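Local structure of periplasmic solute binding protein (Candidatus liberibacter, 4CL2) at residues A[143-151]-A[257-265]; A[203-211]-A[231-239]. The protein binds manganese or zinc in the periplasm and, as a member of solute-binding protein family 9, probably delivers the metal to an ABC-type uptake transporter. All coordinates share one frame; numbering follows the deposited sequence. Where two conformers were deposited one is given.

Contact 1: residues A[143-151]-A[257-265]. With SO4 (sulfate ion), chain E.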
ATOM      1  N   TYR A 143      -4.262   5.570  16.800  1.00 16.49           N
ATOM      2  CA  TYR A 143      -4.390   5.403  15.366  1.00 15.24           C
ATOM      3  C   TYR A 143      -4.609   3.919  14.943  1.00 14.38           C
ATOM      4  O   TYR A 143      -5.422   3.611  14.041  1.00 14.59           O
ATOM      5  CB  TYR A 143      -3.163   5.988  14.687  1.00 15.76           C
ATOM      6  CG  TYR A 143      -3.185   5.926  13.183  1.00 13.21           C
ATOM      7  CD1 TYR A 143      -4.226   6.505  12.451  1.00 15.25           C
ATOM      8  CD2 TYR A 143      -2.157   5.371  12.487  1.00 13.02           C
ATOM      9  CE1 TYR A 143      -4.206   6.489  11.027  1.00 13.20           C
ATOM     10  CE2 TYR A 143      -2.143   5.342  11.110  1.00 12.62           C
ATOM     11  CZ  TYR A 143      -3.181   5.890  10.380  1.00 14.95           C
ATOM     12  OH  TYR A 143      -3.149   5.919   9.000  1.00 15.22           O
ATOM     13  N   SER A 144      -3.889   2.994  15.605  1.00 16.09           N
ATOM     14  CA  SER A 144      -4.102   1.583  15.378  1.00 14.68           C
ATOM     15  C   SER A 144      -5.593   1.205  15.628  1.00 15.46           C
ATOM     16  O   SER A 144      -6.198   0.491  14.860  1.00 15.66           O
ATOM     17  CB  SER A 144      -3.190   0.802  16.352  1.00 15.50           C
ATOM     18  OG  SER A 144      -1.823   0.945  16.002  1.00 17.91           O
ATOM     19  N   GLU A 145      -6.173   1.735  16.707  1.00 17.38           N
ATOM     20  CA  GLU A 145      -7.547   1.498  17.039  1.00 19.87           C
ATOM     21  C   GLU A 145      -8.495   2.118  16.045  1.00 17.51           C
ATOM     22  O   GLU A 145      -9.491   1.504  15.692  1.00 18.21           O
ATOM     23  CB  GLU A 145      -7.905   1.961  18.471  1.00 22.84           C
ATOM     24  CG  GLU A 145      -7.168   1.248  19.596  1.00 32.42           C
ATOM     25  CD  GLU A 145      -7.040  -0.276  19.444  1.00 48.59           C
ATOM     26  OE1 GLU A 145      -8.077  -0.937  19.155  1.00 47.75           O
ATOM     27  OE2 GLU A 145      -5.886  -0.785  19.635  1.00 49.81           O
ATOM     28  N   LYS A 146      -8.191   3.320  15.582  0.50 17.03           N
ATOM     29  CA  LYS A 146      -9.035   3.915  14.552  0.50 17.47           C
ATOM     30  C   LYS A 146      -9.086   3.066  13.269  0.50 15.80           C
ATOM     31  O   LYS A 146     -10.147   2.884  12.699  0.50 17.85           O
ATOM     32  CB  LYS A 146      -8.504   5.320  14.237  0.50 18.22           C
ATOM     33  CG  LYS A 146      -9.441   6.170  13.420  0.50 17.82           C
ATOM     34  CD  LYS A 146      -8.871   7.585  13.237  0.50 20.89           C
ATOM     35  CE  LYS A 146      -9.860   8.507  12.515  0.50 24.74           C
ATOM     36  NZ  LYS A 146      -9.171   9.834  12.449  0.50 29.01           N
ATOM     37  N   ILE A 147      -7.942   2.492  12.867  1.00 15.77           N
ATOM     38  CA  ILE A 147      -7.857   1.662  11.701  1.00 15.76           C
ATOM     39  C   ILE A 147      -8.656   0.386  11.937  1.00 14.06           C
ATOM     40  O   ILE A 147      -9.455  -0.036  11.129  1.00 17.06           O
ATOM     41  CB  ILE A 147      -6.356   1.288  11.345  1.00 15.08           C
ATOM     42  CG1 ILE A 147      -5.549   2.502  10.872  1.00 21.57           C
ATOM     43  CG2 ILE A 147      -6.335   0.148  10.256  1.00 15.23           C
ATOM     44  CD1 ILE A 147      -5.799   2.904   9.481  1.00 27.12           C
ATOM     45  N   ARG A 148      -8.427  -0.252  13.087  1.00 14.17           N
ATOM     46  CA  ARG A 148      -9.175  -1.458  13.426  1.00 14.66           C
ATOM     47  C   ARG A 148     -10.678  -1.224  13.413  1.00 16.66           C
ATOM     48  O   ARG A 148     -11.454  -2.016  12.847  1.00 17.39           O
ATOM     49  CB  ARG A 148      -8.712  -2.081  14.750  1.00 19.27           C
ATOM     50  CG  ARG A 148      -9.384  -3.432  15.050  1.00 23.06           C
ATOM     51  CD  ARG A 148      -8.928  -3.988  16.395  1.00 34.77           C
ATOM     52  NE  ARG A 148      -7.516  -4.248  16.297  1.00 36.55           N
ATOM     53  CZ  ARG A 148      -6.579  -3.698  17.063  1.00 32.69           C
ATOM     54  NH1 ARG A 148      -6.892  -2.861  18.022  1.00 32.42           N
ATOM     55  NH2 ARG A 148      -5.299  -3.964  16.794  1.00 37.61           N
ATOM     56  N   ASN A 149     -11.098  -0.142  14.011  1.00 17.33           N
ATOM     57  CA  ASN A 149     -12.513   0.165  14.122  1.00 20.80           C
ATOM     58  C   ASN A 149     -13.164   0.362  12.786  1.00 22.63           C
ATOM     59  O   ASN A 149     -14.316  -0.045  12.585  1.00 21.85           O
ATOM     60  CB  ASN A 149     -12.719   1.370  15.025  1.00 21.07           C
ATOM     61  CG  ASN A 149     -12.482   1.042  16.469  1.00 29.78           C
ATOM     62  OD1 ASN A 149     -12.582  -0.116  16.866  1.00 38.24           O
ATOM     63  ND2 ASN A 149     -12.204   2.072  17.290  1.00 41.57           N
ATOM     64  N   SER A 150     -12.464   0.947  11.839  1.00 19.30           N
ATOM     65  CA  SER A 150     -13.013   1.121  10.492  1.00 17.44           C
ATOM     66  C   SER A 150     -12.966  -0.080   9.604  1.00 19.50           C
ATOM     67  O   SER A 150     -13.855  -0.253   8.754  1.00 22.03           O
ATOM     68  CB  SER A 150     -12.330   2.240   9.669  1.00 23.62           C
ATOM     69  OG  SER A 150     -12.697   3.505  10.184  1.00 37.67           O
ATOM     70  N   ILE A 151     -11.886  -0.845   9.731  1.00 16.21           N
ATOM     71  CA  ILE A 151     -11.560  -1.863   8.773  1.00 15.84           C
ATOM     72  C   ILE A 151     -12.046  -3.231   9.236  1.00 18.56           C
ATOM     73  O   ILE A 151     -12.549  -4.055   8.427  1.00 16.75           O
ATOM     74  CB  ILE A 151     -10.040  -1.874   8.443  1.00 17.32           C
ATOM     75  CG1 ILE A 151      -9.599  -0.536   7.889  1.00 19.68           C
ATOM     76  CG2 ILE A 151      -9.691  -3.022   7.508  1.00 19.27           C
ATOM     77  CD1 ILE A 151     -10.481  -0.011   6.756  1.00 17.67           C
ATOM     78  N   PRO A 257      -7.991  10.112   0.526  1.00 15.97           N
ATOM     79  CA  PRO A 257      -6.953  11.144   0.766  1.00 19.74           C
ATOM     80  C   PRO A 257      -6.060  10.799   1.978  1.00 19.34           C
ATOM     81  O   PRO A 257      -5.126  11.538   2.281  1.00 17.65           O
ATOM     82  CB  PRO A 257      -7.760  12.370   1.009  1.00 19.15           C
ATOM     83  CG  PRO A 257      -8.984  11.884   1.727  1.00 20.45           C
ATOM     84  CD  PRO A 257      -9.317  10.638   0.885  1.00 17.53           C
ATOM     85  N   THR A 258      -6.371   9.731   2.678  1.00 15.32           N
ATOM     86  CA  THR A 258      -5.584   9.245   3.823  1.00 13.92           C
ATOM     87  C   THR A 258      -5.429   7.744   3.722  1.00 14.65           C
ATOM     88  O   THR A 258      -6.171   7.073   2.995  1.00 13.18           O
ATOM     89  CB  THR A 258      -6.254   9.566   5.188  1.00 14.50           C
ATOM     90  OG1 THR A 258      -7.417   8.737   5.377  1.00 14.05           O
ATOM     91  CG2 THR A 258      -6.698  10.995   5.318  1.00 18.46           C
ATOM     92  N   TYR A 259      -4.475   7.161   4.447  1.00 12.58           N
ATOM     93  CA  TYR A 259      -4.329   5.728   4.422  1.00 12.84           C
ATOM     94  C   TYR A 259      -5.555   5.001   4.906  1.00 12.45           C
ATOM     95  O   TYR A 259      -5.999   3.996   4.293  1.00 13.39           O
ATOM     96  CB  TYR A 259      -3.109   5.325   5.260  1.00 13.57           C
ATOM     97  CG  TYR A 259      -2.860   3.809   5.456  1.00 11.92           C
ATOM     98  CD1 TYR A 259      -2.744   2.991   4.402  1.00 12.73           C
ATOM     99  CD2 TYR A 259      -2.701   3.273   6.687  1.00 14.99           C
ATOM    100  CE1 TYR A 259      -2.447   1.620   4.540  1.00 14.25           C
ATOM    101  CE2 TYR A 259      -2.392   1.946   6.861  1.00 14.65           C
ATOM    102  CZ  TYR A 259      -2.268   1.111   5.786  1.00 13.69           C
ATOM    103  OH  TYR A 259      -1.964  -0.222   5.947  1.00 13.82           O
ATOM    104  N   LEU A 260      -6.105   5.424   6.044  1.00 12.86           N
ATOM    105  CA  LEU A 260      -7.347   4.826   6.521  1.00 13.31           C
ATOM    106  C   LEU A 260      -8.454   4.902   5.466  1.00 14.79           C
ATOM    107  O   LEU A 260      -9.108   3.883   5.223  1.00 14.00           O
ATOM    108  CB  LEU A 260      -7.805   5.466   7.810  1.00 15.81           C
ATOM    109  CG  LEU A 260      -9.065   4.883   8.485  1.00 18.09           C
ATOM    110  CD1 LEU A 260      -9.112   5.303   9.900  1.00 19.33           C
ATOM    111  CD2 LEU A 260     -10.300   5.398   7.807  1.00 22.94           C
ATOM    112  N   ASP A 261      -8.633   6.039   4.811  1.00 15.31           N
ATOM    113  CA  ASP A 261      -9.650   6.193   3.782  1.00 15.74           C
ATOM    114  C   ASP A 261      -9.369   5.291   2.581  1.00 15.13           C
ATOM    115  O   ASP A 261     -10.300   4.772   1.992  1.00 15.18           O
ATOM    116  CB  ASP A 261      -9.753   7.595   3.300  1.00 16.89           C
ATOM    117  CG  ASP A 261     -10.296   8.570   4.367  1.00 19.27           C
ATOM    118  OD1 ASP A 261     -10.921   8.165   5.319  1.00 22.62           O
ATOM    119  OD2 ASP A 261     -10.102   9.756   4.196  1.00 21.19           O
ATOM    120  N   LEU A 262      -8.120   5.101   2.251  1.00 13.39           N
ATOM    121  CA  LEU A 262      -7.737   4.225   1.167  1.00 14.23           C
ATOM    122  C   LEU A 262      -8.100   2.795   1.461  1.00 13.01           C
ATOM    123  O   LEU A 262      -8.708   2.095   0.612  1.00 12.81           O
ATOM    124  CB  LEU A 262      -6.231   4.310   0.874  1.00 13.86           C
ATOM    125  CG  LEU A 262      -5.682   3.405  -0.243  1.00 14.00           C
ATOM    126  CD1 LEU A 262      -4.576   4.168  -0.994  1.00 14.99           C
ATOM    127  CD2 LEU A 262      -5.145   2.147   0.351  1.00 15.36           C
ATOM    128  N   LEU A 263      -7.714   2.279   2.623  1.00 12.92           N
ATOM    129  CA  LEU A 263      -8.094   0.921   2.991  1.00 14.00           C
ATOM    130  C   LEU A 263      -9.614   0.796   3.025  1.00 13.78           C
ATOM    131  O   LEU A 263     -10.181  -0.184   2.564  1.00 13.12           O
ATOM    132  CB  LEU A 263      -7.577   0.572   4.390  1.00 14.94           C
ATOM    133  CG  LEU A 263      -6.092   0.309   4.474  1.00 16.67           C
ATOM    134  CD1 LEU A 263      -5.745  -0.023   5.917  1.00 18.97           C
ATOM    135  CD2 LEU A 263      -5.625  -0.821   3.572  1.00 16.98           C
ATOM    136  N   ARG A 264     -10.278   1.751   3.672  1.00 14.61           N
ATOM    137  CA  ARG A 264     -11.715   1.695   3.828  1.00 14.78           C
ATOM    138  C   ARG A 264     -12.431   1.708   2.451  1.00 14.49           C
ATOM    139  O   ARG A 264     -13.339   0.917   2.196  1.00 14.00           O
ATOM    140  CB  ARG A 264     -12.213   2.831   4.692  1.00 15.90           C
ATOM    141  CG  ARG A 264     -13.694   2.757   4.975  1.00 17.71           C
ATOM    142  CD  ARG A 264     -14.113   3.875   5.944  1.00 19.31           C
ATOM    143  NE  ARG A 264     -13.920   5.158   5.341  1.00 22.08           N
ATOM    144  CZ  ARG A 264     -14.155   6.327   5.924  1.00 28.67           C
ATOM    145  NH1 ARG A 264     -14.521   6.392   7.205  1.00 25.19           N
ATOM    146  NH2 ARG A 264     -13.983   7.441   5.206  1.00 24.36           N
ATOM    147  N   PHE A 265     -12.006   2.583   1.546  1.00 13.86           N
ATOM    148  CA  PHE A 265     -12.619   2.618   0.231  1.00 13.09           C
ATOM    149  C   PHE A 265     -12.437   1.337  -0.538  1.00 13.04           C
ATOM    150  O   PHE A 265     -13.396   0.771  -1.032  1.00 13.79           O
ATOM    151  CB  PHE A 265     -12.089   3.798  -0.602  1.00 13.33           C
ATOM    152  CG  PHE A 265     -12.728   3.916  -1.925  1.00 13.69           C
ATOM    153  CD1 PHE A 265     -13.866   4.660  -2.112  1.00 13.83           C
ATOM    154  CD2 PHE A 265     -12.172   3.250  -3.016  1.00 14.30           C
ATOM    155  CE1 PHE A 265     -14.487   4.676  -3.337  1.00 15.45           C
ATOM    156  CE2 PHE A 265     -12.785   3.267  -4.246  1.00 14.61           C
ATOM    157  CZ  PHE A 265     -13.941   3.975  -4.404  1.00 16.01           C
TER
HETATM  158  S   SO4 E1279     -16.200   4.174   9.908  0.50 38.90           S
HETATM  159  O1  SO4 E1279     -17.002   3.125   9.272  0.50 43.93           O
HETATM  160  O2  SO4 E1279     -14.924   4.255   9.195  0.50 22.56           O
HETATM  161  O3  SO4 E1279     -15.997   3.796  11.325  0.50 45.55           O
HETATM  162  O4  SO4 E1279     -16.860   5.479   9.878  0.50 48.36           O
HETATM  163  O   HOH W   1      -4.960   7.536   7.794  1.00 14.82           O
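Leu260 fills the groove between Lys146, Ile147 and Ser150, its two methyls diverging. CD1 lies 3.6 Å from CG of Lys146, whose extended chain crosses the leucine at about a right angle, while CD2 turns to the Ser150 hydroxyl. Ile147 runs past Leu260 in the opposite direction and sets its CD1 3.7 Å from Leu260 CB. One turn on, Ile151 drives CD1 against the backbone of the facing helix, 3.6 Å from Arg264 N, and flanks Leu263 CB. The two tyrosines cross nearly perpendicularly: Tyr143, with CG anti to its backbone N (chi1 -178°), brings OH to the edge of the Tyr259 ring, 3.5 Å from CD2. A water hydrogen-bonded with Tyr143 OH accepts from Leu260 N, a first-turn amide, and so joins the two helices. Thr258 N-caps the second helix, its OG1 accepting from Asp261 N. At the other end one sulfate oxygen, O2, takes bonds from Ser150 OG and, at 2.9 Å, from Arg264 NH1 at the guanidinium edge; the ion probably comes from the crystallisation liquor. The two helix segments run nearly parallel, 18° apart. They pack the long helix 133-158 against the C-terminal helix 259-274, with helices 12-22 and 111-128 closing round the tyrosines; Tyr259 OH is hydrogen-bonded to Trp108 O.

Contact 2: residues A[203-211]-A[231-239]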
ATOM      1  N   MET A 203      -1.812 -12.647 -18.662  1.00 35.73           N
ATOM      2  CA  MET A 203      -3.225 -12.443 -19.039  1.00 34.47           C
ATOM      3  C   MET A 203      -3.912 -13.735 -19.398  1.00 32.13           C
ATOM      4  O   MET A 203      -5.005 -14.031 -18.876  1.00 29.84           O
ATOM      5  CB  MET A 203      -3.350 -11.421 -20.171  1.00 35.84           C
ATOM      6  CG  MET A 203      -4.784 -11.035 -20.507  1.00 38.87           C
ATOM      7  SD  MET A 203      -4.760  -9.663 -21.716  1.00 37.00           S
ATOM      8  CE  MET A 203      -4.594  -8.211 -20.727  1.00 37.50           C
ATOM      9  N   ARG A 204      -3.293 -14.525 -20.280  1.00 33.79           N
ATOM     10  CA  ARG A 204      -3.876 -15.820 -20.649  1.00 35.66           C
ATOM     11  C   ARG A 204      -4.188 -16.696 -19.399  1.00 34.83           C
ATOM     12  O   ARG A 204      -5.236 -17.334 -19.285  1.00 33.09           O
ATOM     13  CB  ARG A 204      -2.960 -16.564 -21.625  1.00 37.23           C
ATOM     14  CG  ARG A 204      -2.717 -15.828 -22.963  1.00 42.99           C
ATOM     15  CD  ARG A 204      -2.111 -16.727 -24.034  1.00 48.72           C
ATOM     16  NE  ARG A 204      -0.807 -17.308 -23.661  1.00 55.30           N
ATOM     17  CZ  ARG A 204       0.391 -16.768 -23.901  1.00 57.56           C
ATOM     18  NH1 ARG A 204       0.519 -15.630 -24.563  1.00 57.43           N
ATOM     19  NH2 ARG A 204       1.480 -17.395 -23.485  1.00 68.68           N
ATOM     20  N   HIS A 205      -3.258 -16.718 -18.469  1.00 36.14           N
ATOM     21  CA  HIS A 205      -3.437 -17.495 -17.219  1.00 35.58           C
ATOM     22  C   HIS A 205      -4.619 -17.025 -16.391  1.00 32.53           C
ATOM     23  O   HIS A 205      -5.436 -17.835 -15.910  1.00 30.43           O
ATOM     24  CB  HIS A 205      -2.154 -17.435 -16.403  1.00 39.45           C
ATOM     25  CG  HIS A 205      -2.251 -18.113 -15.070  1.00 42.38           C
ATOM     26  ND1 HIS A 205      -2.238 -19.485 -14.933  1.00 48.30           N
ATOM     27  CD2 HIS A 205      -2.300 -17.613 -13.807  1.00 44.08           C
ATOM     28  CE1 HIS A 205      -2.327 -19.803 -13.652  1.00 47.10           C
ATOM     29  NE2 HIS A 205      -2.378 -18.688 -12.949  1.00 39.92           N
ATOM     30  N   ALA A 206      -4.745 -15.706 -16.236  1.00 30.15           N
ATOM     31  CA  ALA A 206      -5.863 -15.188 -15.478  1.00 28.22           C
ATOM     32  C   ALA A 206      -7.168 -15.508 -16.120  1.00 28.58           C
ATOM     33  O   ALA A 206      -8.154 -15.832 -15.440  1.00 28.37           O
ATOM     34  CB  ALA A 206      -5.739 -13.680 -15.283  1.00 29.20           C
ATOM     35  N   ILE A 207      -7.202 -15.443 -17.462  1.00 28.96           N
ATOM     36  CA  ILE A 207      -8.434 -15.750 -18.148  1.00 31.08           C
ATOM     37  C   ILE A 207      -8.794 -17.202 -17.885  1.00 31.79           C
ATOM     38  O   ILE A 207      -9.950 -17.530 -17.573  1.00 34.36           O
ATOM     39  CB  ILE A 207      -8.297 -15.431 -19.679  1.00 32.40           C
ATOM     40  CG1 ILE A 207      -8.266 -13.899 -19.838  1.00 33.26           C
ATOM     41  CG2 ILE A 207      -9.396 -16.058 -20.482  1.00 34.99           C
ATOM     42  CD1 ILE A 207      -7.824 -13.442 -21.202  1.00 38.40           C
ATOM     43  N   ASN A 208      -7.784 -18.067 -18.003  1.00 33.35           N
ATOM     44  CA  ASN A 208      -8.015 -19.482 -17.813  1.00 36.85           C
ATOM     45  C   ASN A 208      -8.462 -19.782 -16.389  1.00 34.55           C
ATOM     46  O   ASN A 208      -9.432 -20.538 -16.175  1.00 36.78           O
ATOM     47  CB  ASN A 208      -6.760 -20.257 -18.229  1.00 40.10           C
ATOM     48  CG  ASN A 208      -6.646 -20.373 -19.738  1.00 41.68           C
ATOM     49  OD1 ASN A 208      -7.647 -20.406 -20.410  1.00 43.78           O
ATOM     50  ND2 ASN A 208      -5.449 -20.383 -20.262  1.00 41.19           N
ATOM     51  N   GLN A 209      -7.812 -19.130 -15.440  1.00 36.98           N
ATOM     52  CA  GLN A 209      -8.169 -19.341 -14.011  1.00 37.26           C
ATOM     53  C   GLN A 209      -9.561 -18.849 -13.648  1.00 36.61           C
ATOM     54  O   GLN A 209     -10.299 -19.520 -12.931  1.00 36.27           O
ATOM     55  CB  GLN A 209      -7.126 -18.758 -13.122  1.00 37.63           C
ATOM     56  CG  GLN A 209      -5.804 -19.496 -13.135  1.00 38.38           C
ATOM     57  CD  GLN A 209      -5.929 -20.847 -12.447  1.00 50.14           C
ATOM     58  OE1 GLN A 209      -6.564 -20.957 -11.397  1.00 54.25           O
ATOM     59  NE2 GLN A 209      -5.343 -21.872 -13.034  1.00 49.80           N
ATOM     60  N   MET A 210      -9.960 -17.711 -14.204  1.00 33.46           N
ATOM     61  CA  MET A 210     -11.310 -17.217 -13.976  1.00 32.64           C
ATOM     62  C   MET A 210     -12.407 -18.094 -14.518  1.00 35.82           C
ATOM     63  O   MET A 210     -13.446 -18.261 -13.878  1.00 37.28           O
ATOM     64  CB  MET A 210     -11.439 -15.810 -14.546  1.00 35.65           C
ATOM     65  CG  MET A 210     -10.710 -14.769 -13.718  1.00 34.03           C
ATOM     66  SD  MET A 210     -10.691 -13.070 -14.391  1.00 33.93           S
ATOM     67  CE  MET A 210     -12.365 -12.611 -14.088  1.00 35.32           C
ATOM     68  N   ARG A 211     -12.216 -18.617 -15.722  1.00 37.16           N
ATOM     69  CA  ARG A 211     -13.189 -19.545 -16.264  1.00 42.54           C
ATOM     70  C   ARG A 211     -13.247 -20.802 -15.411  1.00 44.76           C
ATOM     71  O   ARG A 211     -14.326 -21.248 -15.017  1.00 49.06           O
ATOM     72  CB  ARG A 211     -12.848 -19.900 -17.693  1.00 43.38           C
ATOM     73  CG  ARG A 211     -13.089 -18.761 -18.655  1.00 46.59           C
ATOM     74  CD  ARG A 211     -13.433 -19.311 -20.010  1.00 62.03           C
ATOM     75  NE  ARG A 211     -14.553 -20.276 -20.009  1.00 57.13           N
ATOM     76  CZ  ARG A 211     -14.491 -21.578 -20.354  1.00 65.01           C
ATOM     77  NH1 ARG A 211     -13.358 -22.166 -20.732  1.00 63.83           N
ATOM     78  NH2 ARG A 211     -15.596 -22.316 -20.327  1.00 61.82           N
ATOM     79  N   GLN A 231     -11.165  -6.017 -20.842  1.00 28.74           N
ATOM     80  CA  GLN A 231     -10.974  -7.050 -21.839  1.00 30.39           C
ATOM     81  C   GLN A 231     -11.075  -8.449 -21.215  1.00 27.62           C
ATOM     82  O   GLN A 231     -11.730  -9.319 -21.781  1.00 30.97           O
ATOM     83  CB  GLN A 231      -9.595  -6.899 -22.458  1.00 32.67           C
ATOM     84  CG  GLN A 231      -9.326  -7.925 -23.528  1.00 37.94           C
ATOM     85  CD  GLN A 231     -10.346  -7.842 -24.688  1.00 43.20           C
ATOM     86  OE1 GLN A 231     -10.829  -6.756 -25.047  1.00 49.33           O
ATOM     87  NE2 GLN A 231     -10.667  -8.972 -25.263  1.00 47.30           N
ATOM     88  N   VAL A 232     -10.353  -8.661 -20.114  1.00 29.30           N
ATOM     89  CA  VAL A 232     -10.414  -9.941 -19.389  1.00 28.45           C
ATOM     90  C   VAL A 232     -11.822 -10.286 -18.956  1.00 27.74           C
ATOM     91  O   VAL A 232     -12.278 -11.401 -19.140  1.00 28.33           O
ATOM     92  CB  VAL A 232      -9.454  -9.960 -18.205  1.00 29.92           C
ATOM     93  CG1 VAL A 232      -9.703 -11.153 -17.293  1.00 28.13           C
ATOM     94  CG2 VAL A 232      -8.010  -9.916 -18.703  1.00 30.66           C
ATOM     95  N   ALA A 233     -12.542  -9.323 -18.394  1.00 28.31           N
ATOM     96  CA  ALA A 233     -13.955  -9.571 -18.056  1.00 30.26           C
ATOM     97  C   ALA A 233     -14.760 -10.066 -19.227  1.00 30.30           C
ATOM     98  O   ALA A 233     -15.522 -11.043 -19.131  1.00 30.10           O
ATOM     99  CB  ALA A 233     -14.569  -8.310 -17.397  1.00 27.37           C
ATOM    100  N   TYR A 234     -14.579  -9.455 -20.407  1.00 30.21           N
ATOM    101  CA  TYR A 234     -15.303  -9.861 -21.571  1.00 32.50           C
ATOM    102  C   TYR A 234     -14.963 -11.310 -21.942  1.00 31.66           C
ATOM    103  O   TYR A 234     -15.863 -12.112 -22.195  1.00 31.99           O
ATOM    104  CB  TYR A 234     -15.016  -8.908 -22.756  1.00 34.05           C
ATOM    105  CG  TYR A 234     -15.477  -9.485 -24.037  1.00 36.11           C
ATOM    106  CD1 TYR A 234     -16.837  -9.522 -24.353  1.00 36.39           C
ATOM    107  CD2 TYR A 234     -14.580 -10.062 -24.928  1.00 38.57           C
ATOM    108  CE1 TYR A 234     -17.290 -10.097 -25.513  1.00 39.80           C
ATOM    109  CE2 TYR A 234     -15.027 -10.653 -26.072  1.00 39.42           C
ATOM    110  CZ  TYR A 234     -16.374 -10.651 -26.376  1.00 41.78           C
ATOM    111  OH  TYR A 234     -16.823 -11.214 -27.535  1.00 46.12           O
ATOM    112  N   GLU A 235     -13.671 -11.645 -21.906  1.00 31.40           N
ATOM    113  CA  GLU A 235     -13.203 -12.972 -22.372  1.00 34.79           C
ATOM    114  C   GLU A 235     -13.618 -14.106 -21.425  1.00 33.89           C
ATOM    115  O   GLU A 235     -13.713 -15.248 -21.849  1.00 40.03           O
ATOM    116  CB  GLU A 235     -11.669 -12.963 -22.513  1.00 35.99           C
ATOM    117  CG  GLU A 235     -11.245 -12.310 -23.799  1.00 36.75           C
ATOM    118  CD  GLU A 235      -9.760 -12.501 -24.097  1.00 37.62           C
ATOM    119  OE1 GLU A 235      -9.312 -13.672 -24.217  1.00 48.43           O
ATOM    120  OE2 GLU A 235      -9.099 -11.478 -24.229  1.00 41.69           O
ATOM    121  N   THR A 236     -13.926 -13.745 -20.176  1.00 33.11           N
ATOM    122  CA  THR A 236     -14.248 -14.681 -19.087  1.00 34.51           C
ATOM    123  C   THR A 236     -15.749 -14.746 -18.750  1.00 38.25           C
ATOM    124  O   THR A 236     -16.178 -15.619 -17.987  1.00 41.98           O
ATOM    125  CB  THR A 236     -13.479 -14.359 -17.824  1.00 35.32           C
ATOM    126  OG1 THR A 236     -13.747 -13.011 -17.399  1.00 32.39           O
ATOM    127  CG2 THR A 236     -12.011 -14.581 -18.058  1.00 35.45           C
ATOM    128  N   ASN A 237     -16.549 -13.883 -19.363  1.00 35.02           N
ATOM    129  CA  ASN A 237     -17.920 -13.672 -18.937  1.00 40.31           C
ATOM    130  C   ASN A 237     -18.015 -13.287 -17.489  1.00 37.37           C
ATOM    131  O   ASN A 237     -18.991 -13.556 -16.841  1.00 41.97           O
ATOM    132  CB  ASN A 237     -18.801 -14.900 -19.219  1.00 44.19           C
ATOM    133  CG  ASN A 237     -19.124 -15.026 -20.657  1.00 53.07           C
ATOM    134  OD1 ASN A 237     -18.931 -16.075 -21.271  1.00 77.83           O
ATOM    135  ND2 ASN A 237     -19.624 -13.946 -21.221  1.00 64.64           N
ATOM    136  N   ALA A 238     -16.964 -12.663 -16.990  1.00 33.48           N
ATOM    137  CA  ALA A 238     -16.968 -12.004 -15.694  1.00 32.71           C
ATOM    138  C   ALA A 238     -17.410 -10.526 -15.854  1.00 30.57           C
ATOM    139  O   ALA A 238     -17.734 -10.075 -16.934  1.00 32.30           O
ATOM    140  CB  ALA A 238     -15.601 -12.078 -15.081  1.00 30.73           C
ATOM    141  N   SER A 239     -17.432  -9.812 -14.725  1.00 29.96           N
ATOM    142  CA  SER A 239     -17.813  -8.391 -14.722  1.00 28.85           C
ATOM    143  C   SER A 239     -16.619  -7.568 -14.306  1.00 23.68           C
ATOM    144  O   SER A 239     -15.843  -7.990 -13.495  1.00 23.43           O
ATOM    145  CB  SER A 239     -18.931  -8.167 -13.662  1.00 31.43           C
ATOM    146  OG  SER A 239     -20.108  -8.865 -14.075  1.00 36.55           O
TER
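Met210 and Val232 form the close-packed side of this helix pair, crossing at about a right angle with Met210 SD 3.6 Å from Val232 CG1. A turn about the CG-SD bond (chi3 73°) swings the methionine's terminal methyl CE into the corner between Thr236 and Ala238. There CE is tight against Ala238 CB, at 3.4 Å, and also meets Thr236 OG1. Thr236 presents its methyl to the other helix: CG2 lies 3.6 Å from Ile207 O and touches the Ile207 and Met210 side chains. Its hydroxyl turns back to its own last turn, 2.8 Å from Val232 O, with Ala233 O as a second possible acceptor. Right after it, Asn237 takes positive phi and closes the helix in a Schellman motif, which brings Ala238 round to face Met210.

The solvent-facing rim is looser and more polar. Ile207 crosses Val232 obliquely, CG1 4.0 Å from Val232 CG1, but sends CD1 out to the Glu235 carboxylate, 3.4 Å from OE1. Gln231 NE2 holds that carboxylate, donating to Glu235 OE2 on its anti side, tilted out of the carboxylate plane, in a nearly straight bond (171°). Met203 comes nearest Val232 CG2 with CG, at 3.9 Å, and the exposed Arg211 merely brushes Thr236.

Segments 203-211 and 231-236 are inclined at 43°. Helix 227-236 is the crossover of a beta-alpha-beta unit joining parallel strands 217-221 and 239-244; helix 200-212 packs beside it, and both helices rest on Ile218, while Leu187 of strand 185-188 also meets Met210.

From the N terminus, the chain reaches helix 133-158 after building the first, four-stranded parallel sheet. Contact 1 closes the longer loop, joining this helix to the start of the C-terminal helix 259-274, with 105 residues between its segments. Contact 2 falls wholly within that loop: helix 200-212 leads into strand 217-221, and the chain returns through helix 227-236, so only 19 residues separate its segments. The centres of contact 1 and contact 2 are about 31 Å apart, and the two do not touch. Contact 1 ties helix 133-158 to the C-terminal helix near the centre of the chain, whereas contact 2 knits peripheral helices beside strand 217-221. Glu172 and Asp247, two manganese ligands, also lie between the segments of contact 1.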